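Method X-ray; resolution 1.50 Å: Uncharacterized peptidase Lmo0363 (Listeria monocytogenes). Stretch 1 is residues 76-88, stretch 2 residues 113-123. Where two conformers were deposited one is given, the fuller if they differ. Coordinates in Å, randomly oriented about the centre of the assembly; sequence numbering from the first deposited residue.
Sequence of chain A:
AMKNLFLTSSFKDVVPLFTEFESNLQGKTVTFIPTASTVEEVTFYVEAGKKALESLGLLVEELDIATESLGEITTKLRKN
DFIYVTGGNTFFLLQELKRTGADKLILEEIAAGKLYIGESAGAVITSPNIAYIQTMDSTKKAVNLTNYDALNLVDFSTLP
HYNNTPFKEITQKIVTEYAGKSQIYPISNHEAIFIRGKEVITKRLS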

# COMPACT_ATOMS: atom_id res chain seq x y z
N LYS A 76 14.00 10.72 -3.25
CA LYS A 76 13.43 10.25 -1.99
C LYS A 76 13.33 8.73 -1.96
O LYS A 76 13.72 8.09 -0.98
CB LYS A 76 12.06 10.89 -1.75
CG LYS A 76 12.13 12.39 -1.48
CD LYS A 76 10.75 13.01 -1.26
CE LYS A 76 10.88 14.47 -0.82
NZ LYS A 76 9.56 15.14 -0.67
N LEU A 77 12.81 8.14 -3.03
CA LEU A 77 12.69 6.69 -3.11
C LEU A 77 14.04 6.00 -2.92
O LEU A 77 14.12 4.94 -2.29
CB LEU A 77 12.05 6.27 -4.44
CG LEU A 77 10.53 6.48 -4.51
CD1 LEU A 77 10.02 6.19 -5.91
CD2 LEU A 77 9.81 5.61 -3.47
N ARG A 78 15.10 6.60 -3.47
CA ARG A 78 16.44 6.04 -3.36
C ARG A 78 17.07 6.25 -1.99
O ARG A 78 17.77 5.38 -1.48
CB ARG A 78 17.35 6.64 -4.44
CG ARG A 78 16.92 6.29 -5.84
CD ARG A 78 17.95 6.70 -6.87
NE ARG A 78 17.85 5.87 -8.07
CZ ARG A 78 18.47 4.70 -8.20
NH1 ARG A 78 19.23 4.23 -7.22
NH2 ARG A 78 18.32 4.00 -9.31
N LYS A 79 16.79 7.41 -1.39
CA LYS A 79 17.44 7.79 -0.14
C LYS A 79 16.92 7.03 1.07
O LYS A 79 17.69 6.53 1.89
CB LYS A 79 17.28 9.29 0.10
CG LYS A 79 17.93 9.78 1.38
CD LYS A 79 17.84 11.29 1.52
CE LYS A 79 16.47 11.73 2.02
NZ LYS A 79 16.25 11.32 3.44
N ASN A 80 15.60 6.95 1.19
CA ASN A 80 14.99 6.46 2.43
C ASN A 80 14.92 4.94 2.52
O ASN A 80 14.91 4.24 1.50
CB ASN A 80 13.63 7.12 2.66
CG ASN A 80 13.74 8.64 2.74
OD1 ASN A 80 14.67 9.17 3.34
ND2 ASN A 80 12.80 9.33 2.13
N ASP A 81 14.88 4.45 3.75
CA ASP A 81 14.98 3.02 4.02
C ASP A 81 13.74 2.24 3.60
O ASP A 81 13.85 1.13 3.07
CB ASP A 81 15.24 2.80 5.50
CG ASP A 81 16.55 3.43 5.95
OD1 ASP A 81 17.60 3.07 5.39
OD2 ASP A 81 16.52 4.29 6.85
N PHE A 82 12.57 2.83 3.84
CA PHE A 82 11.30 2.15 3.59
C PHE A 82 10.42 2.96 2.67
O PHE A 82 10.61 4.17 2.54
CB PHE A 82 10.53 1.93 4.90
CG PHE A 82 11.31 1.21 5.97
CD1 PHE A 82 12.27 0.27 5.64
CD2 PHE A 82 11.06 1.47 7.30
CE1 PHE A 82 12.97 -0.38 6.63
CE2 PHE A 82 11.76 0.81 8.30
CZ PHE A 82 12.71 -0.11 7.96
N ILE A 83 9.47 2.29 2.03
CA ILE A 83 8.44 2.96 1.24
C ILE A 83 7.09 2.61 1.88
O ILE A 83 6.82 1.45 2.14
CB ILE A 83 8.45 2.47 -0.23
CG1 ILE A 83 9.81 2.73 -0.89
CG2 ILE A 83 7.33 3.14 -1.05
CD1 ILE A 83 10.05 1.92 -2.16
N TYR A 84 6.26 3.62 2.14
CA TYR A 84 4.95 3.40 2.76
C TYR A 84 3.90 4.08 1.91
O TYR A 84 4.01 5.27 1.62
CB TYR A 84 4.95 4.00 4.16
CG TYR A 84 3.66 3.89 4.96
CD1 TYR A 84 2.53 4.65 4.62
CD2 TYR A 84 3.59 3.07 6.08
CE1 TYR A 84 1.36 4.58 5.38
CE2 TYR A 84 2.43 2.98 6.84
CZ TYR A 84 1.32 3.73 6.48
OH TYR A 84 0.18 3.64 7.25
N VAL A 85 2.87 3.33 1.54
CA VAL A 85 1.79 3.87 0.71
C VAL A 85 0.48 3.79 1.47
O VAL A 85 0.03 2.69 1.82
CB VAL A 85 1.70 3.12 -0.63
CG1 VAL A 85 0.52 3.64 -1.48
CG2 VAL A 85 3.02 3.24 -1.40
N THR A 86 -0.13 4.95 1.73
CA THR A 86 -1.37 5.01 2.51
C THR A 86 -2.55 4.50 1.70
O THR A 86 -2.49 4.41 0.47
CB THR A 86 -1.73 6.45 2.94
OG1 THR A 86 -2.26 7.16 1.80
CG2 THR A 86 -0.52 7.20 3.52
N GLY A 87 -3.64 4.19 2.40
CA GLY A 87 -4.90 3.89 1.74
C GLY A 87 -5.46 5.09 1.00
O GLY A 87 -4.90 6.18 1.03
N GLY A 88 -6.57 4.87 0.31
CA GLY A 88 -7.25 5.92 -0.43
C GLY A 88 -7.85 5.33 -1.69
O GLY A 88 -8.23 4.15 -1.70
N GLY A 113 15.96 -4.62 -2.35
CA GLY A 113 15.82 -5.00 -0.95
C GLY A 113 15.03 -4.04 -0.07
O GLY A 113 14.86 -4.29 1.12
N LYS A 114 14.53 -2.95 -0.64
CA LYS A 114 13.81 -1.96 0.15
C LYS A 114 12.44 -2.47 0.61
O LYS A 114 11.71 -3.07 -0.17
CB LYS A 114 13.63 -0.67 -0.65
CG LYS A 114 13.28 0.54 0.18
CD LYS A 114 13.93 1.78 -0.42
CE LYS A 114 15.44 1.70 -0.32
NZ LYS A 114 16.11 2.90 -0.89
N LEU A 115 12.12 -2.25 1.88
CA LEU A 115 10.84 -2.66 2.44
C LEU A 115 9.70 -1.77 1.95
O LEU A 115 9.76 -0.55 2.07
CB LEU A 115 10.89 -2.63 3.97
CG LEU A 115 9.57 -2.85 4.71
CD1 LEU A 115 9.00 -4.23 4.39
CD2 LEU A 115 9.75 -2.68 6.22
N TYR A 116 8.66 -2.41 1.42
CA TYR A 116 7.44 -1.75 0.96
C TYR A 116 6.29 -2.04 1.92
O TYR A 116 5.97 -3.21 2.17
CB TYR A 116 7.09 -2.22 -0.45
CG TYR A 116 5.82 -1.62 -1.02
CD1 TYR A 116 5.84 -0.44 -1.76
CD2 TYR A 116 4.59 -2.25 -0.83
CE1 TYR A 116 4.68 0.11 -2.27
CE2 TYR A 116 3.41 -1.71 -1.35
CZ TYR A 116 3.47 -0.53 -2.08
OH TYR A 116 2.33 0.04 -2.59
N ILE A 117 5.68 -0.99 2.45
CA ILE A 117 4.52 -1.12 3.32
C ILE A 117 3.32 -0.60 2.56
O ILE A 117 3.28 0.57 2.15
CB ILE A 117 4.67 -0.31 4.62
CG1 ILE A 117 5.95 -0.72 5.38
CG2 ILE A 117 3.41 -0.45 5.49
CD1 ILE A 117 6.37 0.32 6.41
N GLY A 118 2.34 -1.47 2.32
CA GLY A 118 1.18 -1.08 1.55
C GLY A 118 -0.11 -1.20 2.33
O GLY A 118 -0.47 -2.30 2.77
N GLU A 119 -0.81 -0.07 2.50
CA GLU A 119 -2.06 -0.04 3.25
C GLU A 119 -3.26 0.11 2.33
O GLU A 119 -3.36 1.09 1.59
CB GLU A 119 -2.06 1.13 4.22
CG GLU A 119 -3.39 1.31 4.94
CD GLU A 119 -3.39 2.53 5.83
OE1 GLU A 119 -3.33 2.35 7.05
OE2 GLU A 119 -3.42 3.66 5.30
N SER A 120 -4.17 -0.86 2.40
CA SER A 120 -5.38 -0.86 1.58
C SER A 120 -5.04 -0.63 0.10
O SER A 120 -4.45 -1.50 -0.53
CB SER A 120 -6.40 0.14 2.11
OG SER A 120 -6.89 -0.30 3.37
N ALA A 121 -5.40 0.53 -0.45
CA ALA A 121 -5.01 0.86 -1.83
C ALA A 121 -3.54 0.51 -2.11
O ALA A 121 -3.19 0.02 -3.19
CB ALA A 121 -5.27 2.33 -2.14
N GLY A 122 -2.67 0.78 -1.14
CA GLY A 122 -1.25 0.51 -1.31
C GLY A 122 -0.93 -0.97 -1.34
O GLY A 122 0.10 -1.38 -1.90
N ALA A 123 -1.79 -1.78 -0.73
CA ALA A 123 -1.70 -3.24 -0.87
C ALA A 123 -2.32 -3.71 -2.19
O ALA A 123 -1.79 -4.61 -2.85
CB ALA A 123 -2.39 -3.94 0.30
O HOH W 1 14.31 -1.74 3.71
O HOH W 2 -1.80 5.43 6.52
O HOH W 3 -7.72 2.27 0.44

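Parallel β-strands must bond in a staggered way: a residue on one strand reaches the two residues that flank its partner on the other, while the partner's own NH and CO face elsewhere. In Lmo0363, strands 82-85 and 115-119 run side by side at 10°, their axes 4.7 Å apart, and illustrate the pattern well. I83, paired with Y116, receives and gives in turn: I83 N donates to L115 O (2.9 Å) and I83 O accepts from I117 N (2.7 Å). V85, opposite G118, repeats the motif, with V85 N to I117 O at 2.9 Å and E119 N to V85 O at 3.0 Å. All four bonds are nearly straight.

I117 sits at the middle of this ladder, bonding through both its N and its O, and its side chain is as engaged as its backbone. It lies on the same face as Y84, where I117 CG2 packs 3.6 Å from Y84 CD2. L115 shares that face and extends the apolar surface: its CD2 lies 4.0 Å from the centroid of the F82 ring, almost on the ring normal, so the methyl rests over the face of the ring, a weak CH-π contact that owes most to dispersion. V85 occupies the other face with I83 and Y116. G118 offers no side chain there, and V85 instead packs against its neighbours, with V85 CG2 3.6 Å from Y116 CE1 and V85 CG1 3.6 Å from G122 CA. The absence of a side chain at G122 is essential to this fit, since a CB would clash with V85 O.

The largest covered surface belongs to K114, at the entrance to the strand pair. Its long aliphatic chain crosses the start of strand 82-85, with K114 CG 3.0 Å from D81 O, and delivers the ammonium to the end of a helix, where carbonyls are left without helical partners. K114 NZ donates to L77 O at 3.2 Å and to N80 O at 3.0 Å, a favourable match of positive charge with the negative end of the helix dipole. Nearby, a water spans the backbones, donating to D81 O and accepting from L115 N.

At the far end the ladder passes from backbone to side chain. E119 extends its carboxylate so that OE2 accepts from G87 N at 3.0 Å, holding the loop beyond the strand, and OE2 also accepts from a water that in turn accepts from Y84 OH. Another water accepts hydrogen bonds from both G88 N and A121 N, joining the loop to the first turn of the following helix.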